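Local atomic coordinates of trehalose monomycolate exporter MmpL3 (PDB entry 7NVH), a protein that probably exports trehalose monomycolate, the mycolic acid carrier of the mycobacterial cell envelope, across the inner membrane as an RND-family transporter. Residues A[293-298]-A[568-573]; A[452-457]-A[539-544]. All blocks are in the same frame, centred on the assembly; numbering follows the deposited sequence.

Contact 1. Residues A[293-298]-A[568-573]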
ATOM      1  N   VAL A 293     -11.839   0.913   9.913  1.00 51.77           N
ATOM      2  CA  VAL A 293     -11.111   1.954  10.631  1.00 51.77           C
ATOM      3  C   VAL A 293     -10.361   1.358  11.813  1.00 51.77           C
ATOM      4  O   VAL A 293      -9.189   1.672  12.046  1.00 51.77           O
ATOM      5  CB  VAL A 293     -12.073   3.071  11.071  1.00 51.77           C
ATOM      6  CG1 VAL A 293     -11.399   3.987  12.072  1.00 51.77           C
ATOM      7  CG2 VAL A 293     -12.536   3.856   9.867  1.00 51.77           C
ATOM      8  N   ALA A 294     -11.017   0.475  12.568  1.00 51.96           N
ATOM      9  CA  ALA A 294     -10.364  -0.164  13.704  1.00 51.96           C
ATOM     10  C   ALA A 294      -9.201  -1.040  13.259  1.00 51.96           C
ATOM     11  O   ALA A 294      -8.159  -1.083  13.921  1.00 51.96           O
ATOM     12  CB  ALA A 294     -11.378  -0.985  14.495  1.00 51.96           C
ATOM     13  N   SER A 295      -9.367  -1.761  12.150  1.00 53.71           N
ATOM     14  CA  SER A 295      -8.290  -2.617  11.663  1.00 53.71           C
ATOM     15  C   SER A 295      -7.083  -1.800  11.223  1.00 53.71           C
ATOM     16  O   SER A 295      -5.938  -2.180  11.494  1.00 53.71           O
ATOM     17  CB  SER A 295      -8.792  -3.489  10.515  1.00 53.71           C
ATOM     18  OG  SER A 295      -9.849  -4.330  10.940  1.00 53.71           O
ATOM     19  N   ALA A 296      -7.313  -0.679  10.548  1.00 53.93           N
ATOM     20  CA  ALA A 296      -6.237   0.119   9.980  1.00 53.93           C
ATOM     21  C   ALA A 296      -5.755   1.232  10.900  1.00 53.93           C
ATOM     22  O   ALA A 296      -4.806   1.934  10.544  1.00 53.93           O
ATOM     23  CB  ALA A 296      -6.677   0.720   8.643  1.00 53.93           C
ATOM     24  N   ILE A 297      -6.376   1.417  12.064  1.00 53.73           N
ATOM     25  CA  ILE A 297      -5.916   2.476  12.956  1.00 53.73           C
ATOM     26  C   ILE A 297      -4.640   2.060  13.676  1.00 53.73           C
ATOM     27  O   ILE A 297      -3.830   2.914  14.055  1.00 53.73           O
ATOM     28  CB  ILE A 297      -7.021   2.876  13.947  1.00 53.73           C
ATOM     29  CG1 ILE A 297      -6.714   4.237  14.569  1.00 53.73           C
ATOM     30  CG2 ILE A 297      -7.186   1.827  15.030  1.00 53.73           C
ATOM     31  CD1 ILE A 297      -7.889   4.857  15.282  1.00 53.73           C
ATOM     32  N   GLY A 298      -4.425   0.756  13.862  1.00 55.63           N
ATOM     33  CA  GLY A 298      -3.208   0.291  14.498  1.00 55.63           C
ATOM     34  C   GLY A 298      -1.951   0.661  13.745  1.00 55.63           C
ATOM     35  O   GLY A 298      -0.876   0.734  14.347  1.00 55.63           O
ATOM     36  N   THR A 568      -8.517  -6.364  19.710  1.00 50.72           N
ATOM     37  CA  THR A 568      -9.430  -5.801  20.692  1.00 50.72           C
ATOM     38  C   THR A 568     -10.432  -4.827  20.092  1.00 50.72           C
ATOM     39  O   THR A 568     -11.609  -4.876  20.462  1.00 50.72           O
ATOM     40  CB  THR A 568      -8.641  -5.100  21.800  1.00 50.72           C
ATOM     41  OG1 THR A 568      -7.763  -6.042  22.427  1.00 50.72           O
ATOM     42  CG2 THR A 568      -9.578  -4.525  22.844  1.00 50.72           C
ATOM     43  N   THR A 569     -10.015  -3.956  19.175  1.00 52.13           N
ATOM     44  CA  THR A 569     -10.938  -2.994  18.596  1.00 52.13           C
ATOM     45  C   THR A 569     -11.960  -3.635  17.672  1.00 52.13           C
ATOM     46  O   THR A 569     -13.071  -3.108  17.545  1.00 52.13           O
ATOM     47  CB  THR A 569     -10.175  -1.916  17.825  1.00 52.13           C
ATOM     48  OG1 THR A 569      -9.301  -2.536  16.875  1.00 52.13           O
ATOM     49  CG2 THR A 569      -9.357  -1.060  18.777  1.00 52.13           C
ATOM     50  N   THR A 570     -11.620  -4.748  17.025  1.00 51.97           N
ATOM     51  CA  THR A 570     -12.585  -5.425  16.169  1.00 51.97           C
ATOM     52  C   THR A 570     -13.482  -6.383  16.935  1.00 51.97           C
ATOM     53  O   THR A 570     -14.648  -6.541  16.565  1.00 51.97           O
ATOM     54  CB  THR A 570     -11.882  -6.185  15.043  1.00 51.97           C
ATOM     55  OG1 THR A 570     -11.063  -7.221  15.597  1.00 51.97           O
ATOM     56  CG2 THR A 570     -11.035  -5.241  14.208  1.00 51.97           C
ATOM     57  N   ILE A 571     -12.984  -7.018  17.998  1.00 52.02           N
ATOM     58  CA  ILE A 571     -13.840  -7.908  18.777  1.00 52.02           C
ATOM     59  C   ILE A 571     -14.981  -7.128  19.419  1.00 52.02           C
ATOM     60  O   ILE A 571     -16.144  -7.546  19.366  1.00 52.02           O
ATOM     61  CB  ILE A 571     -13.008  -8.667  19.826  1.00 52.02           C
ATOM     62  CG1 ILE A 571     -12.221  -9.792  19.155  1.00 52.02           C
ATOM     63  CG2 ILE A 571     -13.899  -9.220  20.919  1.00 52.02           C
ATOM     64  CD1 ILE A 571     -11.353 -10.577  20.105  1.00 52.02           C
ATOM     65  N   VAL A 572     -14.675  -5.974  20.014  1.00 51.00           N
ATOM     66  CA  VAL A 572     -15.717  -5.168  20.644  1.00 51.00           C
ATOM     67  C   VAL A 572     -16.685  -4.625  19.600  1.00 51.00           C
ATOM     68  O   VAL A 572     -17.905  -4.615  19.808  1.00 51.00           O
ATOM     69  CB  VAL A 572     -15.084  -4.038  21.474  1.00 51.00           C
ATOM     70  CG1 VAL A 572     -16.160  -3.144  22.055  1.00 51.00           C
ATOM     71  CG2 VAL A 572     -14.218  -4.617  22.576  1.00 51.00           C
ATOM     72  N   LEU A 573     -16.164  -4.160  18.465  1.00 52.14           N
ATOM     73  CA  LEU A 573     -17.036  -3.607  17.435  1.00 52.14           C
ATOM     74  C   LEU A 573     -17.956  -4.672  16.853  1.00 52.14           C
ATOM     75  O   LEU A 573     -19.126  -4.397  16.564  1.00 52.14           O
ATOM     76  CB  LEU A 573     -16.205  -2.952  16.336  1.00 52.14           C
ATOM     77  CG  LEU A 573     -15.863  -1.487  16.602  1.00 52.14           C
ATOM     78  CD1 LEU A 573     -14.795  -1.003  15.643  1.00 52.14           C
ATOM     79  CD2 LEU A 573     -17.106  -0.619  16.518  1.00 52.14           C
TER
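Ala294 sits at the centre of this helix-helix contact, its methyl group aimed at the helix 559-577 and met there by two side chains one turn apart. Thr569 presents its oxygen: with chi1 at 53°, OG1 is tucked into the cleft flanked by the backbone N and C, and comes to 3.5 Å from Ala294 CB. From that same position OG1 is hydrogen-bonded back to Ile565 O of its own helix, so the hydroxyl is already satisfied and meets Ala294 by van der Waals touch. Leu573 approaches with one branch, its CD1 lying 3.6 Å from Ala294 CB. The short axes pass 8.8 Å apart and run almost antiparallel, at 170°, and the CA atoms of Ala294 and Thr569 come within 5.7 Å, a spacing consistent with the small side chain at the crossing. Helix 270-297 comes from the first MMPL half of the chain and helix 559-577 from the second, consistent with a contact between the two halves of an RND-type membrane bundle. Beside Ala294, Thr570 turns OG1 into the same cleft (chi1 64°), where Leu566 O and Leu567 O of the preceding turn both bond to it; CG2 is thereby anti to the carbonyl carbon and reaches Ser295 OG at 3.6 Å. The Ser295 hydroxyl, itself anti to its carbonyl carbon, bonds to Leu291 O, so methyl and hydroxyl merely touch. Phe635 of the helix 624-654 packs against both Ser295 and Thr570, while Leu573 extends the contact along the partner helix to Val290 and Leu291.

Contact 2. Residues A[452-457]-A[539-544]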
ATOM      1  N   LEU A 452      27.998   1.333   4.293  1.00 52.55           N
ATOM      2  CA  LEU A 452      27.606   1.592   5.669  1.00 52.55           C
ATOM      3  C   LEU A 452      28.472   2.723   6.201  1.00 52.55           C
ATOM      4  O   LEU A 452      29.694   2.695   6.042  1.00 52.55           O
ATOM      5  CB  LEU A 452      27.774   0.346   6.538  1.00 52.55           C
ATOM      6  CG  LEU A 452      26.728  -0.758   6.400  1.00 52.55           C
ATOM      7  CD1 LEU A 452      27.096  -1.937   7.278  1.00 52.55           C
ATOM      8  CD2 LEU A 452      25.353  -0.234   6.760  1.00 52.55           C
ATOM      9  N   THR A 453      27.843   3.710   6.829  1.00 48.90           N
ATOM     10  CA  THR A 453      28.521   4.932   7.233  1.00 48.90           C
ATOM     11  C   THR A 453      28.574   5.035   8.750  1.00 48.90           C
ATOM     12  O   THR A 453      27.543   4.927   9.420  1.00 48.90           O
ATOM     13  CB  THR A 453      27.820   6.160   6.653  1.00 48.90           C
ATOM     14  OG1 THR A 453      26.668   6.467   7.446  1.00 48.90           O
ATOM     15  CG2 THR A 453      27.385   5.895   5.226  1.00 48.90           C
ATOM     16  N   LEU A 454      29.774   5.248   9.283  1.00 46.41           N
ATOM     17  CA  LEU A 454      29.973   5.534  10.697  1.00 46.41           C
ATOM     18  C   LEU A 454      30.095   7.040  10.863  1.00 46.41           C
ATOM     19  O   LEU A 454      30.977   7.659  10.262  1.00 46.41           O
ATOM     20  CB  LEU A 454      31.225   4.846  11.235  1.00 46.41           C
ATOM     21  CG  LEU A 454      31.430   3.363  10.948  1.00 46.41           C
ATOM     22  CD1 LEU A 454      32.872   2.985  11.229  1.00 46.41           C
ATOM     23  CD2 LEU A 454      30.486   2.524  11.782  1.00 46.41           C
ATOM     24  N   VAL A 455      29.229   7.623  11.681  1.00 43.67           N
ATOM     25  CA  VAL A 455      29.194   9.065  11.891  1.00 43.67           C
ATOM     26  C   VAL A 455      29.827   9.359  13.243  1.00 43.67           C
ATOM     27  O   VAL A 455      29.206   9.160  14.290  1.00 43.67           O
ATOM     28  CB  VAL A 455      27.765   9.609  11.810  1.00 43.67           C
ATOM     29  CG1 VAL A 455      27.775  11.119  11.885  1.00 43.67           C
ATOM     30  CG2 VAL A 455      27.113   9.154  10.526  1.00 43.67           C
ATOM     31  N   ILE A 456      31.060   9.849  13.218  1.00 45.08           N
ATOM     32  CA  ILE A 456      31.815  10.189  14.416  1.00 45.08           C
ATOM     33  C   ILE A 456      31.448  11.609  14.813  1.00 45.08           C
ATOM     34  O   ILE A 456      31.447  12.512  13.969  1.00 45.08           O
ATOM     35  CB  ILE A 456      33.324  10.054  14.164  1.00 45.08           C
ATOM     36  CG1 ILE A 456      33.673   8.605  13.832  1.00 45.08           C
ATOM     37  CG2 ILE A 456      34.119  10.538  15.356  1.00 45.08           C
ATOM     38  CD1 ILE A 456      34.974   8.454  13.089  1.00 45.08           C
ATOM     39  N   GLN A 457      31.135  11.816  16.091  1.00 48.43           N
ATOM     40  CA  GLN A 457      30.551  13.075  16.537  1.00 48.43           C
ATOM     41  C   GLN A 457      30.871  13.309  18.004  1.00 48.43           C
ATOM     42  O   GLN A 457      30.335  12.615  18.871  1.00 48.43           O
ATOM     43  CB  GLN A 457      29.038  13.060  16.322  1.00 48.43           C
ATOM     44  CG  GLN A 457      28.339  14.353  16.641  1.00 48.43           C
ATOM     45  CD  GLN A 457      26.863  14.275  16.345  1.00 48.43           C
ATOM     46  OE1 GLN A 457      26.358  13.228  15.944  1.00 48.43           O
ATOM     47  NE2 GLN A 457      26.159  15.382  16.535  1.00 48.43           N
ATOM     48  N   VAL A 539      29.289   7.302  18.139  1.00 45.13           N
ATOM     49  CA  VAL A 539      29.253   6.830  16.761  1.00 45.13           C
ATOM     50  C   VAL A 539      27.829   6.428  16.408  1.00 45.13           C
ATOM     51  O   VAL A 539      27.226   5.586  17.081  1.00 45.13           O
ATOM     52  CB  VAL A 539      30.221   5.659  16.551  1.00 45.13           C
ATOM     53  CG1 VAL A 539      30.338   5.333  15.076  1.00 45.13           C
ATOM     54  CG2 VAL A 539      31.578   5.988  17.132  1.00 45.13           C
ATOM     55  N   LEU A 540      27.291   7.033  15.356  1.00 46.60           N
ATOM     56  CA  LEU A 540      26.026   6.623  14.766  1.00 46.60           C
ATOM     57  C   LEU A 540      26.320   5.857  13.486  1.00 46.60           C
ATOM     58  O   LEU A 540      27.158   6.283  12.686  1.00 46.60           O
ATOM     59  CB  LEU A 540      25.138   7.828  14.459  1.00 46.60           C
ATOM     60  CG  LEU A 540      24.543   8.610  15.626  1.00 46.60           C
ATOM     61  CD1 LEU A 540      23.988   9.929  15.134  1.00 46.60           C
ATOM     62  CD2 LEU A 540      23.460   7.804  16.300  1.00 46.60           C
ATOM     63  N   VAL A 541      25.638   4.735  13.291  1.00 47.33           N
ATOM     64  CA  VAL A 541      25.842   3.890  12.123  1.00 47.33           C
ATOM     65  C   VAL A 541      24.615   4.011  11.237  1.00 47.33           C
ATOM     66  O   VAL A 541      23.493   3.727  11.674  1.00 47.33           O
ATOM     67  CB  VAL A 541      26.101   2.430  12.518  1.00 47.33           C
ATOM     68  CG1 VAL A 541      26.424   1.606  11.290  1.00 47.33           C
ATOM     69  CG2 VAL A 541      27.232   2.356  13.523  1.00 47.33           C
ATOM     70  N   GLY A 542      24.826   4.431   9.995  1.00 50.27           N
ATOM     71  CA  GLY A 542      23.760   4.654   9.045  1.00 50.27           C
ATOM     72  C   GLY A 542      24.036   3.940   7.737  1.00 50.27           C
ATOM     73  O   GLY A 542      24.619   2.859   7.700  1.00 50.27           O
ATOM     74  N   GLY A 543      23.605   4.569   6.657  1.00 52.72           N
ATOM     75  CA  GLY A 543      23.741   3.996   5.337  1.00 52.72           C
ATOM     76  C   GLY A 543      22.462   3.310   4.887  1.00 52.72           C
ATOM     77  O   GLY A 543      21.585   2.967   5.684  1.00 52.72           O
ATOM     78  N   THR A 544      22.361   3.119   3.574  1.00 55.13           N
ATOM     79  CA  THR A 544      21.171   2.484   3.013  1.00 55.13           C
ATOM     80  C   THR A 544      20.927   1.068   3.528  1.00 55.13           C
ATOM     81  O   THR A 544      19.761   0.749   3.817  1.00 55.13           O
ATOM     82  CB  THR A 544      21.244   2.498   1.483  1.00 55.13           C
ATOM     83  OG1 THR A 544      21.627   3.804   1.035  1.00 55.13           O
ATOM     84  CG2 THR A 544      19.894   2.143   0.887  1.00 55.13           C
TER
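Leu454 and Val541 form a non-hydrogen-bonded pair between antiparallel strands, their CA atoms 4.7 Å apart, and their side chains run alongside each other on one face of the sheet. The first torsion of Leu454 (chi1 -49°) sets CG anti to the carbonyl carbon, and from there CD2 bends across to Val541 CG2 at 3.7 Å. On the same face Val539 brings CG1 to within 4.0 Å of Leu454 CB, so Leu454 is met at its root by one valine and at its tip by the other. Helix 466-476 covers this side, with Ala476 against Leu454 and Ile472 against Val539.

The opposite face carries Val455 and Leu540, whose CB atoms meet at 4.1 Å across a hydrogen-bonded pair. Gln457, extended beyond CG, runs alongside Leu540, and its OE1 approaches Leu540 CD1. Helix 49-61 packs here, Ala53 touching Val455 and Leu56 touching both Gln457 and Leu540.

Two backbone bonds close the Val455-Leu540 pair: Val455 N to Leu540 O, 2.7 Å and nearly along the C=O axis, and Leu540 N to Val455 O, 3.1 Å, with the donor above the carbonyl plane. Further along, Gly542 N reaches Thr453 O in the carbonyl plane at 2.8 Å, the N-H...O angle 172°, whereas the return bond from Thr453 N to Gly542 O is weak. Gly543 then takes the N-cap position of helix 544-556; its phi of 98° would jam a CB against the preceding carbonyl O. With strand 508-514 bonded along its other edge, strand 451-457 is an inner strand and 540-543 an outermost one of a small antiparallel sheet; with helices 466-476 and 49-61 on its two faces, it is consistent with the porter-domain sheets of RND transporters.

Overall arrangement
Both contacts are buried, but they lie in separate parts of the fold and share no helix or strand: their centres lie 39 Å apart and their nearest atoms about 23 Å. Contact 1 lies 19 Å from the centre of the chain and joins helices from both MMPL halves; contact 2, 30 Å out, pairs strands within the second half alone. Along the chain, contact 2 is nested inside the loop closed by contact 1. Their chemistry follows their place. Between 293-298 and 568-573 only 179 Å² is buried, by an alanine methyl, a leucine branch and serine and threonine side chains whose hydroxyls bond within their own helices; between 452-457 and 539-544, backbone bonds join the strands and 466 Å² is buried.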